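Local coordinates for protein carboxylesterase YbfK (PDB 4CCY) that hydrolyses carboxylic esters to an alcohol and a carboxylate, as a carboxylesterase of the alpha/beta hydrolase superfamily, at residues A[87-90]-A[96-99]; A[99-102]-A[106-109]; A[134-139]-A[222-227]; A[251-256]-A[265-270]. All coordinates share one frame; numbering follows the deposited sequence.

In the fold
The four contacts follow one another along the alpha/beta hydrolase chain, from the edge of the central sheet that holds strand 96-97 to the one that holds strand 264-268. Contacts 1 and 2 share Ala99, with centres about 9 Å apart; together they carry the chain from strand 82-86 into helix 104-118. Contact 3, about 15 Å from contact 2 centre to centre, uses helix 130-141, whose His134 and Asn137 pack on Phe107. It meets contact 4, whose centre is about 16 Å away, through Arg255, which forms a salt bridge with Asp226. The centres of contacts 1 and 4 lie about 31 Å apart on opposite sides of the chain's centre. The series thus spans the molecule; contact 3 alone joins segments far apart in sequence.

Contact 1: A[87-90]-A[96-99]; sequences DIIG and IPSA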
loop_
_atom_site.group_PDB
_atom_site.type_symbol
_atom_site.label_atom_id
_atom_site.label_comp_id
_atom_site.label_asym_id
_atom_site.label_seq_id
_atom_site.Cartn_x
_atom_site.Cartn_y
_atom_site.Cartn_z
ATOM N N ASP A 87 1.658 3.102 8.292
ATOM C CA ASP A 87 0.410 3.799 7.942
ATOM C C ASP A 87 0.759 5.031 7.130
ATOM O O ASP A 87 1.440 5.918 7.622
ATOM C CB ASP A 87 -0.414 4.190 9.188
ATOM C CG ASP A 87 -1.348 3.072 9.661
ATOM O OD1 ASP A 87 -1.336 1.966 9.061
ATOM O OD2 ASP A 87 -2.079 3.276 10.662
ATOM N N ILE A 88 0.310 5.072 5.881
ATOM C CA ILE A 88 0.688 6.170 4.991
ATOM C C ILE A 88 0.086 7.467 5.517
ATOM O O ILE A 88 -1.125 7.584 5.672
ATOM C CB ILE A 88 0.274 5.903 3.519
ATOM C CG1 ILE A 88 0.950 4.618 3.007
ATOM C CG2 ILE A 88 0.613 7.114 2.641
ATOM C CD1 ILE A 88 0.261 3.996 1.807
ATOM N N ILE A 89 0.959 8.423 5.811
ATOM C CA ILE A 89 0.561 9.683 6.388
ATOM C C ILE A 89 -0.240 10.490 5.360
ATOM O O ILE A 89 0.122 10.536 4.175
ATOM C CB ILE A 89 1.798 10.424 6.963
ATOM C CG1 ILE A 89 1.391 11.398 8.082
ATOM C CG2 ILE A 89 2.645 11.078 5.873
ATOM C CD1 ILE A 89 2.547 11.725 9.026
ATOM N N GLY A 90 -1.356 11.063 5.804
ATOM C CA GLY A 90 -2.253 11.795 4.903
ATOM C C GLY A 90 -3.410 10.958 4.378
ATOM O O GLY A 90 -4.224 11.428 3.575
ATOM N N ILE A 96 -0.281 10.861 11.885
ATOM C CA ILE A 96 -0.778 12.209 12.219
ATOM C C ILE A 96 -0.068 13.297 11.406
ATOM O O ILE A 96 1.049 13.700 11.732
ATOM C CB ILE A 96 -0.628 12.508 13.733
ATOM C CG1 ILE A 96 -1.213 11.375 14.574
ATOM C CG2 ILE A 96 -1.269 13.845 14.100
ATOM C CD1 ILE A 96 -0.451 11.145 15.860
ATOM N N PRO A 97 -0.717 13.785 10.350
ATOM C CA PRO A 97 -0.036 14.729 9.464
ATOM C C PRO A 97 0.337 16.054 10.149
ATOM O O PRO A 97 -0.454 16.610 10.901
ATOM C CB PRO A 97 -1.062 14.977 8.342
ATOM C CG PRO A 97 -2.018 13.826 8.403
ATOM C CD PRO A 97 -2.056 13.403 9.851
ATOM N N SER A 98 1.564 16.507 9.911
ATOM C CA SER A 98 1.957 17.887 10.176
ATOM C C SER A 98 1.965 18.612 8.822
ATOM O O SER A 98 0.903 18.821 8.259
ATOM C CB SER A 98 3.309 17.952 10.881
ATOM O OG SER A 98 4.314 17.331 10.103
ATOM N N ALA A 99 3.133 18.983 8.294
ATOM C CA ALA A 99 3.224 19.490 6.917
ATOM C C ALA A 99 2.630 18.492 5.924
ATOM O O ALA A 99 2.935 17.297 5.973
ATOM C CB ALA A 99 4.672 19.777 6.539
#
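Ile89 lies against the Ile96-Pro97 backbone with one arm of its side chain. CD1 ends 3.7 Å from the carbonyl O of Ile96, while CG1 sits 3.9 Å from CA of Pro97 and meets the ring carbon CG of Pro97 at 4.2 Å. This arm reaches across because CG1 swings to the far side of the backbone N (chi1 -155°). Beside it, CG of Pro97 approaches N of Gly90 at 3.9 Å, so the proline ring rests against the backbone of Gly90. Gly90 has a positive phi (96°), a conformation readily taken by glycine.

The contact closes the loop between strands 82-86 and 96-97 of the alpha/beta hydrolase sheet, both of which pair antiparallel with strand 42-49. Backbone hydrogen bonds join Ile96 to Lys43 and Asp87 to His45. Ile89 also packs on Trp110 of helix 104-118. The loop itself is held by hydrogen bonds around Asp87: its backbone O to Ser95 OG, its carboxylate OD2 to Lys94 N and Tyr21 OH, and OD1 to Ser67 OG.

Contact 2: A[99-102]-A[106-109]; sequences AAME and DFAE
A methionine lies along the rim of a phenylalanine ring, and the aspartate just before that phenylalanine in the helix takes up a backbone N-H of the incoming loop. Met101 and Phe107 form a Met-aromatic contact in its edge form: SD of Met101 is 5.3 Å from the centroid of the Phe107 ring and 77° off the ring normal. The contact joins the loop 99-102 to the first turns of helix 104-118 in this alpha/beta hydrolase.

CG of Met101 makes the nearest approach to the ring, 3.6 Å from CD1 of Phe107, close to the ring plane. The methionine CG points away from the backbone N, and a bend at chi3 of 55° turns the methyl CE back beside CD1 of Phe107 at 3.8 Å. The carbonyl O of Met101 also meets this ring in its plane, 3.9 Å from CE1 of Phe107. The same CG rests against CB of Asp106, the two side chains running past each other in opposite senses.

Phe107 is buried and reaches inward to the rings of His134 and Phe220, whereas the loop side is more exposed. OE1 of Glu102 lies 5.1 Å from OD2 of Asp106, a proximity of like charges that may slightly disfavour the arrangement. Thr103 OG1 accepts the N-H of Asp106 near the start of the helix. Asp106 OD2, which has a second hydrogen bond to a residue adjoining the segments, takes the N-H of Glu102 at 2.9 Å, using its anti lone pair, with an N-H...O angle of 154°.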
loop_
_atom_site.group_PDB
_atom_site.type_symbol
_atom_site.label_atom_id
_atom_site.label_comp_id
_atom_site.label_asym_id
_atom_site.label_seq_id
_atom_site.Cartn_x
_atom_site.Cartn_y
_atom_site.Cartn_z
ATOM N N ALA A 99 3.133 18.983 8.294
ATOM C CA ALA A 99 3.224 19.490 6.917
ATOM C C ALA A 99 2.630 18.492 5.924
ATOM O O ALA A 99 2.935 17.297 5.973
ATOM C CB ALA A 99 4.672 19.777 6.539
ATOM N N ALA A 100 1.782 18.981 5.028
ATOM C CA ALA A 100 1.186 18.133 4.005
ATOM C C ALA A 100 2.258 17.552 3.073
ATOM O O ALA A 100 3.153 18.264 2.601
ATOM C CB ALA A 100 0.139 18.902 3.210
ATOM N N MET A 101 2.153 16.253 2.826
ATOM C CA MET A 101 3.041 15.545 1.932
ATOM C C MET A 101 2.425 15.631 0.544
ATOM O O MET A 101 1.342 15.091 0.325
ATOM C CB MET A 101 3.152 14.104 2.415
ATOM C CG MET A 101 4.331 13.343 1.868
ATOM S SD MET A 101 4.382 11.685 2.536
ATOM C CE MET A 101 2.742 11.063 2.121
ATOM N N GLU A 102 3.094 16.325 -0.381
ATOM C CA GLU A 102 2.444 16.793 -1.625
ATOM C C GLU A 102 3.014 16.315 -2.957
ATOM O O GLU A 102 2.264 16.046 -3.895
ATOM C CB GLU A 102 2.361 18.318 -1.656
ATOM C CG GLU A 102 1.368 18.886 -0.655
ATOM C CD GLU A 102 1.212 20.383 -0.764
ATOM O OE1 GLU A 102 2.237 21.091 -0.900
ATOM O OE2 GLU A 102 0.055 20.847 -0.695
ATOM N N ASP A 106 8.510 14.687 -1.911
ATOM C CA ASP A 106 8.019 14.567 -0.531
ATOM C C ASP A 106 7.807 13.110 -0.097
ATOM O O ASP A 106 8.256 12.718 0.986
ATOM C CB ASP A 106 6.693 15.315 -0.351
ATOM C CG ASP A 106 6.838 16.829 -0.440
ATOM O OD1 ASP A 106 7.957 17.364 -0.339
ATOM O OD2 ASP A 106 5.795 17.480 -0.605
ATOM N N PHE A 107 7.126 12.318 -0.934
ATOM C CA PHE A 107 6.820 10.928 -0.590
ATOM C C PHE A 107 8.095 10.171 -0.241
ATOM O O PHE A 107 8.132 9.455 0.756
ATOM C CB PHE A 107 6.082 10.168 -1.724
ATOM C CG PHE A 107 4.821 10.838 -2.211
ATOM C CD1 PHE A 107 4.088 11.710 -1.387
ATOM C CD2 PHE A 107 4.349 10.583 -3.495
ATOM C CE1 PHE A 107 2.933 12.331 -1.857
ATOM C CE2 PHE A 107 3.199 11.187 -3.959
ATOM C CZ PHE A 107 2.487 12.058 -3.145
ATOM N N ALA A 108 9.120 10.313 -1.083
ATOM C CA ALA A 108 10.394 9.625 -0.864
ATOM C C ALA A 108 11.137 10.172 0.357
ATOM O O ALA A 108 11.775 9.412 1.080
ATOM C CB ALA A 108 11.263 9.670 -2.113
ATOM N N GLU A 109 11.031 11.474 0.603
ATOM C CA GLU A 109 11.619 12.053 1.822
ATOM C C GLU A 109 10.936 11.537 3.090
ATOM O O GLU A 109 11.613 11.212 4.071
ATOM C CB GLU A 109 11.659 13.594 1.777
ATOM C CG GLU A 109 12.677 14.162 0.785
ATOM C CD GLU A 109 14.110 13.729 1.091
ATOM O OE1 GLU A 109 14.562 13.912 2.239
ATOM O OE2 GLU A 109 14.804 13.200 0.188
#

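Contact 3: A[134-139]-A[222-227]; sequences HIVNFL and YVFTDQ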
loop_
_atom_site.group_PDB
_atom_site.type_symbol
_atom_site.label_atom_id
_atom_site.label_comp_id
_atom_site.label_asym_id
_atom_site.label_seq_id
_atom_site.Cartn_x
_atom_site.Cartn_y
_atom_site.Cartn_z
ATOM N N HIS A 134 3.829 4.164 -4.005
ATOM C CA HIS A 134 4.907 4.709 -3.155
ATOM C C HIS A 134 6.205 3.961 -3.350
ATOM O O HIS A 134 7.293 4.561 -3.433
ATOM C CB HIS A 134 4.510 4.694 -1.684
ATOM C CG HIS A 134 3.694 5.887 -1.267
ATOM N ND1 HIS A 134 4.257 7.019 -0.780
ATOM C CD2 HIS A 134 2.324 6.105 -1.290
ATOM C CE1 HIS A 134 3.292 7.923 -0.513
ATOM N NE2 HIS A 134 2.105 7.365 -0.827
ATOM N N ILE A 135 6.102 2.636 -3.434
ATOM C CA ILE A 135 7.287 1.795 -3.560
ATOM C C ILE A 135 8.010 2.012 -4.882
ATOM O O ILE A 135 9.236 2.115 -4.887
ATOM C CB ILE A 135 6.979 0.311 -3.272
ATOM C CG1 ILE A 135 6.734 0.140 -1.774
ATOM C CG2 ILE A 135 8.128 -0.599 -3.692
ATOM C CD1 ILE A 135 5.886 -1.041 -1.412
ATOM N N VAL A 136 7.273 2.115 -5.984
ATOM C CA VAL A 136 7.893 2.392 -7.279
ATOM C C VAL A 136 8.607 3.741 -7.224
ATOM O O VAL A 136 9.759 3.855 -7.649
ATOM C CB VAL A 136 6.882 2.372 -8.436
ATOM C CG1 VAL A 136 7.579 2.656 -9.764
ATOM C CG2 VAL A 136 6.160 1.030 -8.483
ATOM N N ASN A 137 7.935 4.749 -6.675
ATOM C CA ASN A 137 8.536 6.073 -6.492
ATOM C C ASN A 137 9.793 6.037 -5.609
ATOM O O ASN A 137 10.814 6.657 -5.938
ATOM C CB ASN A 137 7.513 7.058 -5.911
ATOM C CG ASN A 137 8.053 8.472 -5.833
ATOM O OD1 ASN A 137 8.295 9.106 -6.866
ATOM N ND2 ASN A 137 8.247 8.979 -4.606
ATOM N N PHE A 138 9.708 5.304 -4.496
ATOM C CA PHE A 138 10.850 5.137 -3.581
ATOM C C PHE A 138 12.065 4.436 -4.208
ATOM O O PHE A 138 13.187 4.926 -4.091
ATOM C CB PHE A 138 10.424 4.441 -2.262
ATOM C CG PHE A 138 11.481 4.499 -1.181
ATOM C CD1 PHE A 138 11.843 5.711 -0.616
ATOM C CD2 PHE A 138 12.134 3.338 -0.753
ATOM C CE1 PHE A 138 12.828 5.776 0.368
ATOM C CE2 PHE A 138 13.114 3.392 0.227
ATOM C CZ PHE A 138 13.458 4.614 0.794
ATOM N N LEU A 139 11.858 3.301 -4.875
ATOM C CA LEU A 139 12.981 2.572 -5.472
ATOM C C LEU A 139 13.650 3.375 -6.605
ATOM O O LEU A 139 14.843 3.199 -6.864
ATOM C CB LEU A 139 12.564 1.166 -5.943
ATOM C CG LEU A 139 11.503 1.054 -7.043
ATOM C CD1 LEU A 139 12.123 1.164 -8.425
ATOM C CD2 LEU A 139 10.723 -0.242 -6.898
ATOM N N TYR A 222 -0.005 8.965 -10.548
ATOM C CA TYR A 222 1.028 9.216 -11.537
ATOM C C TYR A 222 1.352 7.967 -12.359
ATOM O O TYR A 222 1.396 6.862 -11.831
ATOM C CB TYR A 222 2.286 9.788 -10.869
ATOM C CG TYR A 222 3.419 10.088 -11.819
ATOM C CD1 TYR A 222 3.270 11.024 -12.847
ATOM C CD2 TYR A 222 4.646 9.444 -11.689
ATOM C CE1 TYR A 222 4.316 11.303 -13.721
ATOM C CE2 TYR A 222 5.704 9.721 -12.554
ATOM C CZ TYR A 222 5.530 10.652 -13.563
ATOM O OH TYR A 222 6.569 10.925 -14.412
ATOM N N VAL A 223 1.538 8.155 -13.660
ATOM C CA VAL A 223 2.048 7.093 -14.541
ATOM C C VAL A 223 3.534 7.364 -14.807
ATOM O O VAL A 223 3.904 8.395 -15.369
ATOM C CB VAL A 223 1.244 7.012 -15.867
ATOM C CG1 VAL A 223 1.867 6.001 -16.827
ATOM C CG2 VAL A 223 -0.220 6.682 -15.590
ATOM N N PHE A 224 4.391 6.445 -14.391
ATOM C CA PHE A 224 5.828 6.628 -14.604
ATOM C C PHE A 224 6.145 6.552 -16.093
ATOM O O PHE A 224 5.525 5.767 -16.814
ATOM C CB PHE A 224 6.628 5.619 -13.780
ATOM C CG PHE A 224 6.463 5.810 -12.301
ATOM C CD1 PHE A 224 7.228 6.754 -11.619
ATOM C CD2 PHE A 224 5.493 5.097 -11.598
ATOM C CE1 PHE A 224 7.046 6.959 -10.254
ATOM C CE2 PHE A 224 5.309 5.299 -10.246
ATOM C CZ PHE A 224 6.087 6.223 -9.568
ATOM N N THR A 225 7.067 7.395 -16.560
ATOM C CA THR A 225 7.392 7.453 -17.989
ATOM C C THR A 225 8.264 6.261 -18.378
ATOM O O THR A 225 8.839 5.614 -17.506
ATOM C CB THR A 225 8.167 8.728 -18.357
ATOM O OG1 THR A 225 9.419 8.735 -17.655
ATOM C CG2 THR A 225 7.359 9.977 -18.025
ATOM N N ASP A 226 8.351 5.974 -19.678
ATOM C CA ASP A 226 9.297 4.966 -20.170
ATOM C C ASP A 226 10.683 5.269 -19.618
ATOM O O ASP A 226 11.356 4.381 -19.121
ATOM C CB ASP A 226 9.349 4.951 -21.700
ATOM C CG ASP A 226 8.032 4.537 -22.330
ATOM O OD1 ASP A 226 7.041 4.325 -21.604
ATOM O OD2 ASP A 226 7.987 4.425 -23.565
ATOM N N GLN A 227 11.076 6.538 -19.697
ATOM C CA GLN A 227 12.361 7.020 -19.192
ATOM C C GLN A 227 12.616 6.599 -17.742
ATOM O O GLN A 227 13.683 6.067 -17.430
ATOM C CB GLN A 227 12.457 8.546 -19.372
ATOM C CG GLN A 227 13.672 9.220 -18.754
ATOM C CD GLN A 227 13.813 10.683 -19.171
ATOM O OE1 GLN A 227 12.896 11.490 -18.981
ATOM N NE2 GLN A 227 14.963 11.033 -19.734
#
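Phe224 drives its ring against helix 130-141, and a methyl of Val136 settles over one of its faces. The helix follows the nucleophile elbow of the alpha/beta hydrolase fold, whose serine, Ser129, is catalytic by similarity; the side chain of Val136 lies about 11 Å from that of Ser129. The contact joins this helix to the chain that leaves the short strand 222-223.

The tight part is a CH-pi contact. CG1 of Val136 stands 3.8 Å from the centroid of the Phe224 ring, 23° off the normal, and is displaced toward the rim, closest to CE2 of Phe224 at 3.5 Å. This methyl is anti to the backbone N (chi1 -180°), which turns it out from the helix over the ring. CD2 of Tyr222 lies over the opposite face of Phe224, offset toward the rim and 3.7 Å above the plane, and the phenylalanine is thus held between a valine and a tyrosine. The end of the ring meets the helix backbone, and CB of Asn137 lies 4.0 Å from CZ of Phe224.

Beyond the ring the contact thins out. Thr225 caps the N-terminus of helix 226-230, while Asp226 and Gln227 are exposed and lie well away from helix 130-141; Asp226 forms a salt bridge with Arg255 of helix 249-259. The amide of Asn137 is taken up by other partners: ND2 by the carbonyl O of Arg104 and OD1 by NE of Arg141. The backbone N of Asn137 comes 3.7 Å from CZ of Phe224, approaching the ring obliquely.

Contact 4: A[251-256]-A[265-270]; sequences MAFERA and AEIVKN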
loop_
_atom_site.group_PDB
_atom_site.type_symbol
_atom_site.label_atom_id
_atom_site.label_comp_id
_atom_site.label_asym_id
_atom_site.label_seq_id
_atom_site.Cartn_x
_atom_site.Cartn_y
_atom_site.Cartn_z
ATOM N N MET A 251 -2.389 -4.153 -20.377
ATOM C CA MET A 251 -1.524 -3.070 -20.845
ATOM C C MET A 251 -0.458 -2.660 -19.816
ATOM O O MET A 251 0.669 -2.381 -20.181
ATOM C CB MET A 251 -2.367 -1.853 -21.245
ATOM C CG MET A 251 -3.267 -2.078 -22.462
ATOM S SD MET A 251 -4.309 -0.651 -22.858
ATOM C CE MET A 251 -3.088 0.620 -23.215
ATOM N N ALA A 252 -0.824 -2.603 -18.538
ATOM C CA ALA A 252 0.132 -2.277 -17.481
ATOM C C ALA A 252 1.206 -3.364 -17.396
ATOM O O ALA A 252 2.401 -3.062 -17.337
ATOM C CB ALA A 252 -0.584 -2.130 -16.152
ATOM N N PHE A 253 0.765 -4.624 -17.411
ATOM C CA PHE A 253 1.657 -5.788 -17.459
ATOM C C PHE A 253 2.619 -5.760 -18.662
ATOM O O PHE A 253 3.844 -5.836 -18.488
ATOM C CB PHE A 253 0.839 -7.091 -17.428
ATOM C CG PHE A 253 1.625 -8.307 -17.826
ATOM C CD1 PHE A 253 2.443 -8.954 -16.904
ATOM C CD2 PHE A 253 1.558 -8.800 -19.136
ATOM C CE1 PHE A 253 3.176 -10.069 -17.272
ATOM C CE2 PHE A 253 2.288 -9.921 -19.510
ATOM C CZ PHE A 253 3.099 -10.558 -18.579
ATOM N N GLU A 254 2.065 -5.645 -19.871
ATOM C CA GLU A 254 2.877 -5.553 -21.087
ATOM C C GLU A 254 3.926 -4.429 -21.016
ATOM O O GLU A 254 5.124 -4.651 -21.281
ATOM C CB GLU A 254 1.989 -5.393 -22.331
ATOM C CG GLU A 254 1.276 -6.676 -22.735
ATOM C CD GLU A 254 0.593 -6.579 -24.089
ATOM O OE1 GLU A 254 1.061 -5.801 -24.953
ATOM O OE2 GLU A 254 -0.408 -7.296 -24.301
ATOM N N ARG A 255 3.475 -3.232 -20.638
ATOM C CA ARG A 255 4.359 -2.071 -20.501
ATOM C C ARG A 255 5.488 -2.303 -19.477
ATOM O O ARG A 255 6.665 -2.095 -19.783
ATOM C CB ARG A 255 3.541 -0.811 -20.167
ATOM C CG ARG A 255 4.291 0.475 -20.414
ATOM C CD ARG A 255 3.443 1.731 -20.225
ATOM N NE ARG A 255 4.334 2.888 -20.228
ATOM C CZ ARG A 255 4.717 3.574 -19.150
ATOM N NH1 ARG A 255 4.240 3.281 -17.949
ATOM N NH2 ARG A 255 5.570 4.591 -19.287
ATOM N N ALA A 256 5.131 -2.745 -18.277
ATOM C CA ALA A 256 6.124 -3.017 -17.236
ATOM C C ALA A 256 7.138 -4.078 -17.678
ATOM O O ALA A 256 8.345 -3.909 -17.491
ATOM C CB ALA A 256 5.439 -3.448 -15.951
ATOM N N ALA A 265 6.815 -9.956 -13.503
ATOM C CA ALA A 265 5.453 -9.432 -13.549
ATOM C C ALA A 265 4.489 -10.549 -13.925
ATOM O O ALA A 265 4.820 -11.405 -14.754
ATOM C CB ALA A 265 5.357 -8.280 -14.539
ATOM N N GLU A 266 3.304 -10.536 -13.306
ATOM C CA GLU A 266 2.298 -11.557 -13.524
ATOM C C GLU A 266 0.889 -11.038 -13.297
ATOM O O GLU A 266 0.678 -10.035 -12.604
ATOM C CB GLU A 266 2.559 -12.786 -12.625
ATOM C CG GLU A 266 2.514 -12.506 -11.126
ATOM C CD GLU A 266 2.887 -13.720 -10.284
ATOM O OE1 GLU A 266 4.075 -13.969 -10.082
ATOM O OE2 GLU A 266 1.999 -14.448 -9.834
ATOM N N ILE A 267 -0.077 -11.755 -13.863
ATOM C CA ILE A 267 -1.482 -11.477 -13.653
ATOM C C ILE A 267 -2.132 -12.737 -13.061
ATOM O O ILE A 267 -2.132 -13.805 -13.683
ATOM C CB ILE A 267 -2.173 -11.044 -14.966
ATOM C CG1 ILE A 267 -1.512 -9.763 -15.537
ATOM C CG2 ILE A 267 -3.662 -10.846 -14.739
ATOM C CD1 ILE A 267 -1.884 -9.443 -16.974
ATOM N N VAL A 268 -2.680 -12.597 -11.858
ATOM C CA VAL A 268 -3.188 -13.724 -11.077
ATOM C C VAL A 268 -4.686 -13.961 -11.347
ATOM O O VAL A 268 -5.489 -13.018 -11.380
ATOM C CB VAL A 268 -2.912 -13.491 -9.577
ATOM C CG1 VAL A 268 -3.432 -14.640 -8.719
ATOM C CG2 VAL A 268 -1.419 -13.277 -9.346
ATOM N N LYS A 269 -5.033 -15.225 -11.588
ATOM C CA LYS A 269 -6.406 -15.646 -11.844
ATOM C C LYS A 269 -7.268 -15.553 -10.608
ATOM O O LYS A 269 -6.793 -15.757 -9.489
ATOM C CB LYS A 269 -6.445 -17.093 -12.324
ATOM C CG LYS A 269 -6.294 -17.265 -13.815
ATOM C CD LYS A 269 -6.338 -18.743 -14.186
ATOM C CE LYS A 269 -7.690 -19.142 -14.749
ATOM N NZ LYS A 269 -7.567 -20.318 -15.659
ATOM N N ASN A 270 -8.545 -15.259 -10.841
ATOM C CA ASN A 270 -9.588 -15.295 -9.814
ATOM C C ASN A 270 -9.322 -14.282 -8.720
ATOM O O ASN A 270 -9.535 -14.546 -7.528
ATOM C CB ASN A 270 -9.762 -16.715 -9.242
ATOM C CG ASN A 270 -10.145 -17.737 -10.309
ATOM O OD1 ASN A 270 -11.001 -17.484 -11.148
ATOM N ND2 ASN A 270 -9.516 -18.904 -10.264
#
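Helix 251-256 runs nearly antiparallel to strand 265-268, their axes 8.6 Å apart at closest approach and their directions 163° from each other. Phe253 spans this gap. With CG swung opposite the backbone N (chi1 165°), the ring reaches the strand. The ring presents an edge to the strand backbone, with CE1 of Phe253 3.3 Å from the carbonyl O of Ala265, while CD1 of Phe253 meets CB of Ala265 at 3.8 Å. Ile267 comes in obliquely: its CD1 presses on CB of Phe253 at 3.6 Å and on CG of Phe253 at 3.8 Å. The phenylalanine is flanked by two strand residues that point to the helix, Ala265 and Ile267, whereas Glu266 between them points away, is hydrogen-bonded through OE2 to Tyr282 OH and forms a salt bridge through OE1 with Arg286 NE.

The side chain of Ile267 lies about 7 Å from that of Glu244, a charge-relay residue by similarity, and about 8 Å from a bound sodium ion. The two segments belong to the beta-alpha-beta crossover from strand 236-241 through helix 249-259 to strand 264-268, where Glu266 and Val268 form backbone hydrogen bonds with Phe240, while Ala252 and Ala256 pack on strand 236-241.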